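Local coordinates for MFP2b (Ascaris suum, PDB 2BJR), which enhances polymerization of the major sperm protein, and so probably speeds the amoeboid crawling of nematode sperm, and carries a bound zinc ion, at residues P119-E124 / N159-A164; F198-P203 / Q264-I269; W300-V305 / V356-A361; D219-E224 / L317-K322. All blocks are in the same frame, centred on the assembly; numbering follows the deposited sequence.

Contact 1. Residues P119-E124 / N159-A164; sequences PILWSE and NMLIIA. With SO4 (sulfate ion), chain E.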
loop_
_atom_site.group_PDB
_atom_site.type_symbol
_atom_site.label_atom_id
_atom_site.label_comp_id
_atom_site.label_asym_id
_atom_site.label_seq_id
_atom_site.Cartn_x
_atom_site.Cartn_y
_atom_site.Cartn_z
ATOM N N PRO A 119 -6.499 -17.400 1.910
ATOM C CA PRO A 119 -6.923 -15.996 2.007
ATOM C C PRO A 119 -8.113 -15.680 1.132
ATOM O O PRO A 119 -8.223 -16.219 0.006
ATOM C CB PRO A 119 -5.687 -15.233 1.554
ATOM C CG PRO A 119 -4.550 -16.176 1.790
ATOM C CD PRO A 119 -5.084 -17.533 1.495
ATOM N N ILE A 120 -9.004 -14.820 1.628
ATOM C CA ILE A 120 -10.145 -14.346 0.867
ATOM C C ILE A 120 -10.368 -12.862 1.188
ATOM O O ILE A 120 -10.377 -12.450 2.359
ATOM C CB ILE A 120 -11.368 -15.236 1.079
ATOM C CG1 ILE A 120 -12.494 -14.857 0.133
ATOM C CG2 ILE A 120 -11.840 -15.257 2.522
ATOM C CD1 ILE A 120 -13.601 -15.942 0.094
ATOM N N LEU A 121 -10.462 -12.075 0.128
ATOM C CA LEU A 121 -10.677 -10.633 0.224
ATOM C C LEU A 121 -12.097 -10.262 -0.139
ATOM O O LEU A 121 -12.542 -10.426 -1.256
ATOM C CB LEU A 121 -9.683 -9.914 -0.683
ATOM C CG LEU A 121 -9.785 -8.395 -0.613
ATOM C CD1 LEU A 121 -9.374 -7.819 0.734
ATOM C CD2 LEU A 121 -8.907 -7.839 -1.704
ATOM N N TRP A 122 -12.804 -9.736 0.846
ATOM C CA TRP A 122 -14.127 -9.175 0.686
ATOM C C TRP A 122 -13.954 -7.734 0.211
ATOM O O TRP A 122 -14.076 -6.804 0.964
ATOM C CB TRP A 122 -14.873 -9.257 2.016
ATOM C CG TRP A 122 -16.335 -8.929 2.016
ATOM C CD1 TRP A 122 -17.115 -8.521 0.961
ATOM C CD2 TRP A 122 -17.192 -8.978 3.148
ATOM N NE1 TRP A 122 -18.397 -8.275 1.388
ATOM C CE2 TRP A 122 -18.478 -8.568 2.727
ATOM C CE3 TRP A 122 -17.001 -9.319 4.492
ATOM C CZ2 TRP A 122 -19.566 -8.490 3.609
ATOM C CZ3 TRP A 122 -18.061 -9.243 5.352
ATOM C CH2 TRP A 122 -19.338 -8.853 4.911
ATOM N N SER A 123 -13.665 -7.597 -1.070
ATOM C CA SER A 123 -13.241 -6.346 -1.665
ATOM C C SER A 123 -14.328 -5.264 -1.627
ATOM O O SER A 123 -14.022 -4.070 -1.472
ATOM C CB SER A 123 -12.795 -6.586 -3.144
ATOM O OG SER A 123 -13.595 -7.606 -3.809
ATOM N N GLU A 124 -15.571 -5.677 -1.799
ATOM C CA GLU A 124 -16.704 -4.754 -1.911
ATOM C C GLU A 124 -17.472 -4.513 -0.610
ATOM O O GLU A 124 -18.575 -3.982 -0.647
ATOM C CB GLU A 124 -17.660 -5.243 -2.997
ATOM C CG GLU A 124 -17.000 -5.465 -4.343
ATOM C CD GLU A 124 -16.348 -4.215 -4.884
ATOM O OE1 GLU A 124 -17.040 -3.193 -5.022
ATOM O OE2 GLU A 124 -15.133 -4.237 -5.172
ATOM N N ASN A 159 -18.082 -13.055 -5.582
ATOM C CA ASN A 159 -17.255 -11.970 -6.122
ATOM C C ASN A 159 -16.095 -11.584 -5.211
ATOM O O ASN A 159 -15.330 -10.671 -5.532
ATOM C CB ASN A 159 -18.107 -10.734 -6.356
ATOM C CG ASN A 159 -19.310 -10.992 -7.269
ATOM O OD1 ASN A 159 -20.412 -10.466 -7.015
ATOM N ND2 ASN A 159 -19.120 -11.805 -8.286
HETATM N N MSE A 160 -15.943 -12.255 -4.079
HETATM C CA MSE A 160 -14.748 -12.043 -3.250
HETATM C C MSE A 160 -13.541 -12.585 -4.010
HETATM O O MSE A 160 -13.679 -13.415 -4.912
HETATM C CB MSE A 160 -14.920 -12.746 -1.890
HETATM C CG MSE A 160 -16.061 -12.200 -1.137
HETATM SE SE MSE A 160 -16.036 -12.783 0.704
HETATM C CE MSE A 160 -17.808 -12.135 1.247
ATOM N N LEU A 161 -12.355 -12.120 -3.657
ATOM C CA LEU A 161 -11.147 -12.419 -4.400
ATOM C C LEU A 161 -10.228 -13.357 -3.598
ATOM O O LEU A 161 -10.026 -13.168 -2.418
ATOM C CB LEU A 161 -10.412 -11.127 -4.722
ATOM C CG LEU A 161 -11.228 -10.030 -5.400
ATOM C CD1 LEU A 161 -10.330 -8.818 -5.616
ATOM C CD2 LEU A 161 -11.767 -10.545 -6.692
ATOM N N ILE A 162 -9.635 -14.321 -4.292
ATOM C CA ILE A 162 -8.618 -15.239 -3.765
ATOM C C ILE A 162 -7.405 -15.204 -4.678
ATOM O O ILE A 162 -7.497 -14.694 -5.820
ATOM C CB ILE A 162 -9.194 -16.662 -3.632
ATOM C CG1 ILE A 162 -9.617 -17.236 -4.992
ATOM C CG2 ILE A 162 -10.380 -16.612 -2.736
ATOM C CD1 ILE A 162 -9.936 -18.749 -5.018
ATOM N N ILE A 163 -6.265 -15.655 -4.159
ATOM C CA ILE A 163 -5.003 -15.642 -4.905
ATOM C C ILE A 163 -4.779 -16.950 -5.672
ATOM O O ILE A 163 -4.826 -18.051 -5.072
ATOM C CB ILE A 163 -3.829 -15.400 -3.965
ATOM C CG1 ILE A 163 -3.934 -14.016 -3.316
ATOM C CG2 ILE A 163 -2.529 -15.534 -4.682
ATOM C CD1 ILE A 163 -3.002 -13.827 -2.124
ATOM N N ALA A 164 -4.508 -16.821 -6.975
ATOM C CA ALA A 164 -4.023 -17.945 -7.806
ATOM C C ALA A 164 -2.542 -17.767 -8.084
ATOM O O ALA A 164 -2.051 -16.647 -8.306
ATOM C CB ALA A 164 -4.805 -18.000 -9.132
HETATM S S SO4 E . -21.643 -6.992 -0.088
HETATM O O1 SO4 E . -20.594 -7.758 -0.770
HETATM O O2 SO4 E . -21.097 -6.554 1.179
HETATM O O3 SO4 E . -21.996 -5.866 -0.982
HETATM O O4 SO4 E . -22.793 -7.844 0.094
HETATM O O HOH W 1 -6.244 -16.905 -1.621
#
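The indole of Trp-122 has the methyl end of selenomethionine Met-160 on one face and a sulfate ion, probably from the crystallisation liquor, at its edge. Met-160 CE stands 3.6 Å from the centroid of the Trp-122 five-membered ring and 9° off its normal, a CH-pi contact, whereas SE sits obliquely and farther away. With Trp-122 CG anti to the backbone N (chi1 -171°) and the Met-160 chain extended beyond CG, the two side chains run alongside each other in the same direction. At the rim, Trp-122 NE1 donates to sulfate O1 at 3.1 Å and, with a more bent geometry, to O2. Phe-143 also meets the indole, at inclined planes, and touches Met-160 and Ile-120. Farther back along the Met-160 side chain, Ile-120 CG1 reaches Met-160 CB at 3.8 Å. The backbones join through Leu-121 and Leu-161: Leu-121 N to Leu-161 O is 2.8 Å, and Leu-161 N to Leu-121 O is 2.9 Å, both nearly straight. One water extends the link, donating to Pro-119 O and accepting from Ile-163 N. A Met-aromatic contact thus flanks a single antiparallel bridge that connects strands 117-122 and 161-166, members of two different antiparallel sheets.

Contact 2. Residues F198-P203 / Q264-I269; sequences FRCGDP and QKIGSI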
loop_
_atom_site.group_PDB
_atom_site.type_symbol
_atom_site.label_atom_id
_atom_site.label_comp_id
_atom_site.label_asym_id
_atom_site.label_seq_id
_atom_site.Cartn_x
_atom_site.Cartn_y
_atom_site.Cartn_z
ATOM N N PHE A 198 9.095 -0.456 1.606
ATOM C CA PHE A 198 10.463 -0.405 2.042
ATOM C C PHE A 198 10.531 -0.066 3.503
ATOM O O PHE A 198 9.605 0.495 4.072
ATOM C CB PHE A 198 11.204 0.684 1.297
ATOM C CG PHE A 198 11.496 0.366 -0.113
ATOM C CD1 PHE A 198 10.670 0.800 -1.134
ATOM C CD2 PHE A 198 12.661 -0.338 -0.444
ATOM C CE1 PHE A 198 10.967 0.502 -2.493
ATOM C CE2 PHE A 198 12.968 -0.623 -1.809
ATOM C CZ PHE A 198 12.108 -0.204 -2.810
ATOM N N ARG A 199 11.664 -0.364 4.130
ATOM C CA ARG A 199 11.926 0.108 5.478
ATOM C C ARG A 199 12.926 1.226 5.422
ATOM O O ARG A 199 13.843 1.177 4.632
ATOM C CB ARG A 199 12.469 -0.997 6.367
ATOM C CG ARG A 199 11.572 -2.236 6.544
ATOM C CD ARG A 199 12.249 -3.368 7.385
ATOM N NE ARG A 199 13.438 -3.848 6.693
ATOM C CZ ARG A 199 13.447 -4.780 5.761
ATOM N NH1 ARG A 199 12.341 -5.442 5.455
ATOM N NH2 ARG A 199 14.588 -5.078 5.145
ATOM N N CYS A 200 12.797 2.200 6.313
ATOM C CA CYS A 200 13.804 3.230 6.432
ATOM C C CYS A 200 15.104 2.566 6.783
ATOM O O CYS A 200 15.116 1.560 7.523
ATOM C CB CYS A 200 13.484 4.212 7.527
ATOM S SG CYS A 200 12.100 5.178 6.985
ATOM N N GLY A 201 16.155 3.074 6.154
ATOM C CA GLY A 201 17.490 2.484 6.228
ATOM C C GLY A 201 17.797 1.375 5.245
ATOM O O GLY A 201 18.955 0.967 5.178
ATOM N N ASP A 202 16.809 0.870 4.521
ATOM C CA ASP A 202 17.046 -0.023 3.391
ATOM C C ASP A 202 17.812 0.794 2.339
ATOM O O ASP A 202 17.754 2.034 2.344
ATOM C CB ASP A 202 15.744 -0.437 2.691
ATOM C CG ASP A 202 14.985 -1.593 3.362
ATOM O OD1 ASP A 202 15.539 -2.259 4.287
ATOM O OD2 ASP A 202 13.812 -1.925 2.916
ATOM N N PRO A 203 18.480 0.112 1.404
ATOM C CA PRO A 203 19.098 0.796 0.268
ATOM C C PRO A 203 18.067 1.525 -0.571
ATOM O O PRO A 203 16.929 1.051 -0.665
ATOM C CB PRO A 203 19.731 -0.354 -0.535
ATOM C CG PRO A 203 19.965 -1.448 0.460
ATOM C CD PRO A 203 18.728 -1.347 1.363
ATOM N N GLN A 264 13.421 9.328 13.266
ATOM C CA GLN A 264 14.145 8.089 13.542
ATOM C C GLN A 264 13.190 6.992 13.985
ATOM O O GLN A 264 12.057 7.268 14.382
ATOM C CB GLN A 264 15.234 8.327 14.624
ATOM C CG GLN A 264 14.704 8.670 15.991
ATOM C CD GLN A 264 15.836 8.973 17.055
ATOM O OE1 GLN A 264 16.823 8.225 17.176
ATOM N NE2 GLN A 264 15.666 10.055 17.803
ATOM N N LYS A 265 13.657 5.749 13.861
ATOM C CA LYS A 265 12.909 4.547 14.213
ATOM C C LYS A 265 11.578 4.500 13.433
ATOM O O LYS A 265 10.529 4.141 13.970
ATOM C CB LYS A 265 12.687 4.460 15.716
ATOM C CG LYS A 265 14.004 4.269 16.510
ATOM C CD LYS A 265 13.739 4.064 18.006
ATOM C CE LYS A 265 15.005 4.303 18.825
ATOM N NZ LYS A 265 14.723 4.334 20.289
ATOM N N ILE A 266 11.648 4.896 12.174
ATOM C CA ILE A 266 10.445 5.076 11.356
ATOM C C ILE A 266 9.914 3.715 10.870
ATOM O O ILE A 266 8.684 3.484 10.783
ATOM C CB ILE A 266 10.791 6.001 10.130
ATOM C CG1 ILE A 266 11.112 7.431 10.546
ATOM C CG2 ILE A 266 9.625 6.009 9.121
ATOM C CD1 ILE A 266 10.208 7.986 11.456
ATOM N N GLY A 267 10.823 2.803 10.540
ATOM C CA GLY A 267 10.438 1.443 10.180
ATOM C C GLY A 267 9.820 1.394 8.769
ATOM O O GLY A 267 10.310 2.042 7.846
ATOM N N SER A 268 8.736 0.642 8.640
ATOM C CA SER A 268 8.079 0.395 7.364
ATOM C C SER A 268 7.351 1.645 6.823
ATOM O O SER A 268 6.574 2.264 7.537
ATOM C CB SER A 268 7.113 -0.773 7.476
ATOM O OG SER A 268 7.801 -2.022 7.526
ATOM N N ILE A 269 7.645 2.000 5.569
ATOM C CA ILE A 269 6.986 3.097 4.848
ATOM C C ILE A 269 6.585 2.631 3.463
ATOM O O ILE A 269 6.919 1.525 3.047
ATOM C CB ILE A 269 7.903 4.331 4.680
ATOM C CG1 ILE A 269 9.144 3.963 3.870
ATOM C CG2 ILE A 269 8.234 4.910 6.042
ATOM C CD1 ILE A 269 9.926 5.215 3.419
HETATM O O HOH W 2 8.234 -2.247 4.938
#
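Two antiparallel strand ends, 194-199 and 268-274, pair here just before the first runs into a type II beta turn from Arg-199 to Asp-202. Phe-198 and Ile-269 form the hydrogen-bonded pair: Ile-269 N gives a straight bond to Phe-198 O at 2.9 Å, nearly along the C=O axis, while the return bond from Phe-198 N to Ile-269 O is longer, 3.3 Å, and comes from above the carbonyl plane. Arg-199 and Ser-268 follow as a non-hydrogen-bonded pair, their CA atoms only 4.3 Å apart. The pairing is prolonged by Cys-200 N, which donates to Gly-267 O at 2.9 Å. Gly-267 holds a positive phi of 74°, a region that favours glycine.

The turn is closed by Asp-202 N to Arg-199 O and braced by the Asp-202 carboxylate. OD2 accepts from Arg-199 N, which approaches from above the carboxylate plane, and OD1 forms a salt bridge with Arg-199 NH2, brought back by a bend at chi3 (-63°). The same guanidinium also pairs with Asp-22 and bonds Phe-20 O, while Ser-268 OG accepts from Phe-20 N, so this face meets the N-terminal part of the chain. On the other side, Cys-200 SG, anti to its carbonyl carbon, presses against Ile-266 CG2 at 3.4 Å and lies 4.0 Å from Ile-269 CG2.

Contact 3. Residues W300-V305 / V356-A361; sequences WIPVHV and VLCRKA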
loop_
_atom_site.group_PDB
_atom_site.type_symbol
_atom_site.label_atom_id
_atom_site.label_comp_id
_atom_site.label_asym_id
_atom_site.label_seq_id
_atom_site.Cartn_x
_atom_site.Cartn_y
_atom_site.Cartn_z
ATOM N N TRP A 300 -7.575 17.386 -13.002
ATOM C CA TRP A 300 -6.466 17.104 -12.070
ATOM C C TRP A 300 -7.036 16.781 -10.694
ATOM O O TRP A 300 -7.892 17.482 -10.156
ATOM C CB TRP A 300 -5.456 18.243 -11.996
ATOM C CG TRP A 300 -4.637 18.380 -13.220
ATOM C CD1 TRP A 300 -4.862 19.235 -14.255
ATOM C CD2 TRP A 300 -3.455 17.645 -13.563
ATOM N NE1 TRP A 300 -3.899 19.082 -15.219
ATOM C CE2 TRP A 300 -3.028 18.101 -14.834
ATOM C CE3 TRP A 300 -2.727 16.621 -12.940
ATOM C CZ2 TRP A 300 -1.901 17.594 -15.478
ATOM C CZ3 TRP A 300 -1.620 16.113 -13.575
ATOM C CH2 TRP A 300 -1.211 16.591 -14.848
ATOM N N ILE A 301 -6.628 15.659 -10.137
ATOM C CA ILE A 301 -7.184 15.219 -8.881
ATOM C C ILE A 301 -5.987 15.060 -7.933
ATOM O O ILE A 301 -5.032 14.403 -8.301
ATOM C CB ILE A 301 -7.905 13.873 -9.065
ATOM C CG1 ILE A 301 -8.989 13.958 -10.170
ATOM C CG2 ILE A 301 -8.570 13.418 -7.807
ATOM C CD1 ILE A 301 -9.916 12.710 -10.196
ATOM N N PRO A 302 -6.033 15.597 -6.731
ATOM C CA PRO A 302 -4.950 15.298 -5.784
ATOM C C PRO A 302 -4.777 13.791 -5.564
ATOM O O PRO A 302 -5.733 13.023 -5.573
ATOM C CB PRO A 302 -5.396 15.982 -4.480
ATOM C CG PRO A 302 -6.348 17.051 -4.921
ATOM C CD PRO A 302 -7.077 16.462 -6.130
ATOM N N VAL A 303 -3.539 13.373 -5.340
ATOM C CA VAL A 303 -3.246 12.041 -4.863
ATOM C C VAL A 303 -3.764 12.046 -3.438
ATOM O O VAL A 303 -3.511 12.990 -2.727
ATOM C CB VAL A 303 -1.732 11.767 -4.934
ATOM C CG1 VAL A 303 -1.338 10.571 -4.148
ATOM C CG2 VAL A 303 -1.352 11.621 -6.381
ATOM N N HIS A 304 -4.529 11.036 -3.029
ATOM C CA HIS A 304 -5.074 11.014 -1.682
ATOM C C HIS A 304 -5.140 9.620 -1.120
ATOM O O HIS A 304 -5.381 8.654 -1.846
ATOM C CB HIS A 304 -6.492 11.617 -1.625
ATOM C CG HIS A 304 -7.472 10.978 -2.562
ATOM N ND1 HIS A 304 -8.458 10.108 -2.139
ATOM C CD2 HIS A 304 -7.620 11.094 -3.903
ATOM C CE1 HIS A 304 -9.149 9.687 -3.193
ATOM N NE2 HIS A 304 -8.672 10.292 -4.276
ATOM N N VAL A 305 -4.907 9.521 0.177
ATOM C CA VAL A 305 -5.205 8.301 0.927
ATOM C C VAL A 305 -6.284 8.676 1.931
ATOM O O VAL A 305 -6.150 9.652 2.666
ATOM C CB VAL A 305 -3.946 7.739 1.592
ATOM C CG1 VAL A 305 -4.324 6.640 2.592
ATOM C CG2 VAL A 305 -3.002 7.158 0.530
ATOM N N VAL A 356 0.284 20.901 -4.554
ATOM C CA VAL A 356 -0.252 19.588 -4.197
ATOM C C VAL A 356 0.044 18.591 -5.309
ATOM O O VAL A 356 -0.108 18.906 -6.488
ATOM C CB VAL A 356 -1.779 19.681 -3.938
ATOM C CG1 VAL A 356 -2.402 18.341 -3.689
ATOM C CG2 VAL A 356 -2.014 20.567 -2.800
ATOM N N LEU A 357 0.451 17.365 -4.973
ATOM C CA LEU A 357 0.693 16.357 -6.015
ATOM C C LEU A 357 -0.668 15.894 -6.533
ATOM O O LEU A 357 -1.501 15.422 -5.754
ATOM C CB LEU A 357 1.488 15.143 -5.473
ATOM C CG LEU A 357 1.662 14.055 -6.555
ATOM C CD1 LEU A 357 2.513 14.605 -7.725
ATOM C CD2 LEU A 357 2.241 12.796 -6.006
ATOM N N CYS A 358 -0.900 16.086 -7.823
ATOM C CA CYS A 358 -2.114 15.671 -8.491
ATOM C C CYS A 358 -1.785 14.749 -9.641
ATOM O O CYS A 358 -0.602 14.574 -10.031
ATOM C CB CYS A 358 -2.861 16.878 -9.060
ATOM S SG CYS A 358 -3.333 18.090 -7.807
ATOM N N ARG A 359 -2.843 14.103 -10.117
ATOM C CA ARG A 359 -2.771 13.280 -11.285
ATOM C C ARG A 359 -4.008 13.504 -12.163
ATOM O O ARG A 359 -5.064 13.904 -11.702
ATOM C CB ARG A 359 -2.663 11.791 -10.924
ATOM C CG ARG A 359 -3.726 11.255 -10.043
ATOM C CD ARG A 359 -3.572 9.769 -9.775
ATOM N NE ARG A 359 -4.691 9.216 -9.054
ATOM C CZ ARG A 359 -5.012 7.935 -9.063
ATOM N NH1 ARG A 359 -4.232 7.029 -9.670
ATOM N NH2 ARG A 359 -6.117 7.560 -8.473
ATOM N N LYS A 360 -3.829 13.196 -13.439
ATOM C CA LYS A 360 -4.848 13.421 -14.464
ATOM C C LYS A 360 -4.910 12.191 -15.316
ATOM O O LYS A 360 -3.886 11.764 -15.851
ATOM C CB LYS A 360 -4.451 14.586 -15.378
ATOM C CG LYS A 360 -5.454 14.778 -16.559
ATOM C CD LYS A 360 -5.384 16.211 -17.152
ATOM C CE LYS A 360 -6.490 16.416 -18.269
ATOM N NZ LYS A 360 -6.916 17.860 -18.442
ATOM N N ALA A 361 -6.112 11.684 -15.498
ATOM C CA ALA A 361 -6.326 10.513 -16.311
ATOM C C ALA A 361 -5.980 10.803 -17.776
ATOM O O ALA A 361 -6.312 11.870 -18.315
ATOM C CB ALA A 361 -7.741 10.079 -16.239
HETATM O O HOH W 3 -4.328 19.540 -18.081
HETATM O O HOH W 4 -6.210 10.886 -7.264
#
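Trp-300 and Lys-360 cross at about a right angle, the lysine chain passing over one face of the indole. Lys-360 CB stands 3.5 Å from the centroid of the Trp-300 six-membered ring, 7° off its normal, which defines a CH-pi contact. Since Lys-360 CG is anti to the backbone N and the chain stays extended, CD continues across the ring and lies 3.8 Å from Trp-300 NE1. A water accepts from both Trp-300 NE1 and Lys-360 NZ, tying the two tips together.

Val-303 and Leu-357 instead lie side by side and point the same way, with Val-303 CG2 3.8 Å from Leu-357 CD2. Along the strands the backbones bond in antiparallel fashion: Ile-301 N to Arg-359 O is 2.8 Å, Arg-359 N to Ile-301 O is 2.9 Å, and Val-303 N to Leu-357 O is 2.9 Å. Pro-302 and Cys-358 form a non-hydrogen-bonded pair, their CA atoms 3.9 Å apart. The extended Arg-359 directs NE to a water held by Pro-302 O, while its guanidinium bonds Thr-191 O and Asp-368.

Strand 355-361 also pairs with 282-288 and 313-319; Lys-287 makes a cation-pi contact with Trp-300, and helix 289-292 packs against Val-356 and Cys-358.

Contact 4. Residues D219-E224 / L317-K322; sequences DTLPGE and LIVDGK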
loop_
_atom_site.group_PDB
_atom_site.type_symbol
_atom_site.label_atom_id
_atom_site.label_comp_id
_atom_site.label_asym_id
_atom_site.label_seq_id
_atom_site.Cartn_x
_atom_site.Cartn_y
_atom_site.Cartn_z
ATOM N N ASP A 219 14.382 24.624 -3.175
ATOM C CA ASP A 219 15.049 25.646 -2.343
ATOM C C ASP A 219 14.463 25.510 -0.951
ATOM O O ASP A 219 13.418 26.083 -0.649
ATOM C CB ASP A 219 14.804 27.022 -2.959
ATOM C CG ASP A 219 15.297 28.183 -2.106
ATOM O OD1 ASP A 219 16.098 28.028 -1.141
ATOM O OD2 ASP A 219 14.893 29.338 -2.372
ATOM N N THR A 220 15.090 24.662 -0.134
ATOM C CA THR A 220 14.437 24.128 1.064
ATOM C C THR A 220 14.978 24.700 2.385
ATOM O O THR A 220 15.774 25.643 2.407
ATOM C CB THR A 220 14.431 22.581 1.029
ATOM O OG1 THR A 220 13.555 22.070 2.046
ATOM C CG2 THR A 220 15.792 21.973 1.361
ATOM N N LEU A 221 14.494 24.168 3.489
ATOM C CA LEU A 221 14.867 24.633 4.789
ATOM C C LEU A 221 16.230 24.126 5.254
ATOM O O LEU A 221 16.728 23.108 4.798
ATOM C CB LEU A 221 13.825 24.221 5.805
ATOM C CG LEU A 221 12.496 24.943 5.651
ATOM C CD1 LEU A 221 11.418 24.205 6.460
ATOM C CD2 LEU A 221 12.640 26.382 6.135
ATOM N N PRO A 222 16.850 24.869 6.161
ATOM C CA PRO A 222 18.121 24.433 6.761
ATOM C C PRO A 222 18.024 23.031 7.348
ATOM O O PRO A 222 17.064 22.701 8.090
ATOM C CB PRO A 222 18.342 25.461 7.899
ATOM C CG PRO A 222 17.685 26.684 7.434
ATOM C CD PRO A 222 16.447 26.195 6.655
ATOM N N GLY A 223 19.007 22.209 7.000
ATOM C CA GLY A 223 19.102 20.845 7.465
ATOM C C GLY A 223 18.380 19.826 6.602
ATOM O O GLY A 223 18.456 18.664 6.845
ATOM N N GLU A 224 17.691 20.258 5.570
ATOM C CA GLU A 224 16.973 19.333 4.721
ATOM C C GLU A 224 17.680 19.136 3.398
ATOM O O GLU A 224 18.287 20.069 2.836
ATOM C CB GLU A 224 15.566 19.872 4.480
ATOM C CG GLU A 224 14.763 20.057 5.747
ATOM C CD GLU A 224 14.500 18.760 6.483
ATOM O OE1 GLU A 224 14.271 17.737 5.837
ATOM O OE2 GLU A 224 14.566 18.758 7.716
ATOM N N LEU A 317 4.880 22.652 1.064
ATOM C CA LEU A 317 4.527 23.863 1.783
ATOM C C LEU A 317 5.599 24.913 1.553
ATOM O O LEU A 317 6.758 24.577 1.319
ATOM C CB LEU A 317 4.473 23.592 3.290
ATOM C CG LEU A 317 3.224 22.906 3.842
ATOM C CD1 LEU A 317 3.107 21.522 3.290
ATOM C CD2 LEU A 317 3.249 22.913 5.357
ATOM N N ILE A 318 5.200 26.180 1.634
ATOM C CA ILE A 318 6.137 27.291 1.681
ATOM C C ILE A 318 6.221 27.798 3.116
ATOM O O ILE A 318 5.242 28.315 3.640
ATOM C CB ILE A 318 5.672 28.451 0.766
ATOM C CG1 ILE A 318 5.455 27.968 -0.661
ATOM C CG2 ILE A 318 6.666 29.600 0.815
ATOM C CD1 ILE A 318 6.656 27.304 -1.291
ATOM N N VAL A 319 7.373 27.612 3.742
ATOM C CA VAL A 319 7.620 27.942 5.136
ATOM C C VAL A 319 8.903 28.771 5.212
ATOM O O VAL A 319 9.979 28.323 4.777
ATOM C CB VAL A 319 7.814 26.652 5.968
ATOM C CG1 VAL A 319 8.242 26.971 7.438
ATOM C CG2 VAL A 319 6.587 25.859 5.954
ATOM N N ASP A 320 8.802 29.992 5.738
ATOM C CA ASP A 320 9.968 30.861 5.832
ATOM C C ASP A 320 10.494 31.125 4.421
ATOM O O ASP A 320 11.690 31.208 4.209
ATOM C CB ASP A 320 11.080 30.210 6.691
ATOM C CG ASP A 320 10.723 30.118 8.190
ATOM O OD1 ASP A 320 9.762 30.803 8.634
ATOM O OD2 ASP A 320 11.365 29.372 8.991
ATOM N N GLY A 321 9.611 31.226 3.444
ATOM C CA GLY A 321 10.021 31.413 2.058
ATOM C C GLY A 321 10.689 30.224 1.363
ATOM O O GLY A 321 11.100 30.332 0.218
ATOM N N LYS A 322 10.746 29.073 2.027
ATOM C CA LYS A 322 11.400 27.875 1.490
ATOM C C LYS A 322 10.375 26.775 1.214
ATOM O O LYS A 322 9.312 26.728 1.836
ATOM C CB LYS A 322 12.415 27.359 2.503
ATOM C CG LYS A 322 13.537 28.363 2.843
ATOM C CD LYS A 322 14.321 28.736 1.581
ATOM C CE LYS A 322 15.550 29.600 1.902
ATOM N NZ LYS A 322 16.329 29.916 0.683
#
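Lys-322 opens strand 322-329, directly after the tight turn of its hairpin, and its side chain crosses to the loop 219-224 atom by atom. CB points toward that loop and lies 3.5 Å from Asp-219 O, with Leu-221 CD2 also near it at 3.8 Å. CG, anti to the carbonyl carbon, comes 3.5 Å from Thr-220 O and brushes Leu-221 CD2. At chi2 (-60°) the chain bends, and this bend brings CD near two oxygens, 3.5 Å from Thr-220 O and 3.3 Å from Asp-219 OD1. From there the chain is extended through CE to the tip, where Lys-322 NZ forms a salt bridge with Asp-219 OD1 at 2.6 Å. NZ meets the syn lone pair of OD1, on the side of OD2, and Asp-219 reaches it with CG anti to its own backbone N (chi1 173°).

Leu-221 crosses the near part of the Lys-322 chain obliquely. Its CD2 approaches the backbone at Val-319 O (3.6 Å), while its CD1 faces Val-319 CG1 more loosely, so the apolar contact lies by Lys-322 CB and CG and the charged one at NZ. Each backbone holds its own shape. Val-319 to Lys-322 is a type I' turn bonded in both directions between its end residues, with Asp-320 and Gly-321 at positive phi; Leu-221 to Glu-224 is a type II turn with Gly-223 at phi 89°.

The contact therefore sets the loop between strands 209-210 and 229-235 against the hairpin of strands 313-319 and 322-329, where Glu-323 bonds Asp-219 and Thr-220, Ile-324 packs on Leu-221, and Tyr-339 of strand 334-339 also touches Leu-221.

Overall arrangement
Contact 1 lies in the first of two cytosolic motility protein regions of the chain, the other three in the second; contacts 1 and 4 are farthest apart, their centres about 45 Å from each other. Contact 3 is the buried one, whereas contacts 1, 2 and 4 are partly buried, and contact 4 lies outermost, about 29 Å from the chain's centre. Contacts 1, 2 and 3 rest on antiparallel backbone bonds; contact 4 has none between its segments and relies on a salt bridge and leucine packing. Tryptophan faces met by aliphatic carbons recur in contacts 1 and 3. Contacts 3 and 4 both reach one sheet, contact 4 through 317-322 only, by neighbouring strands 355-361 and 313-319.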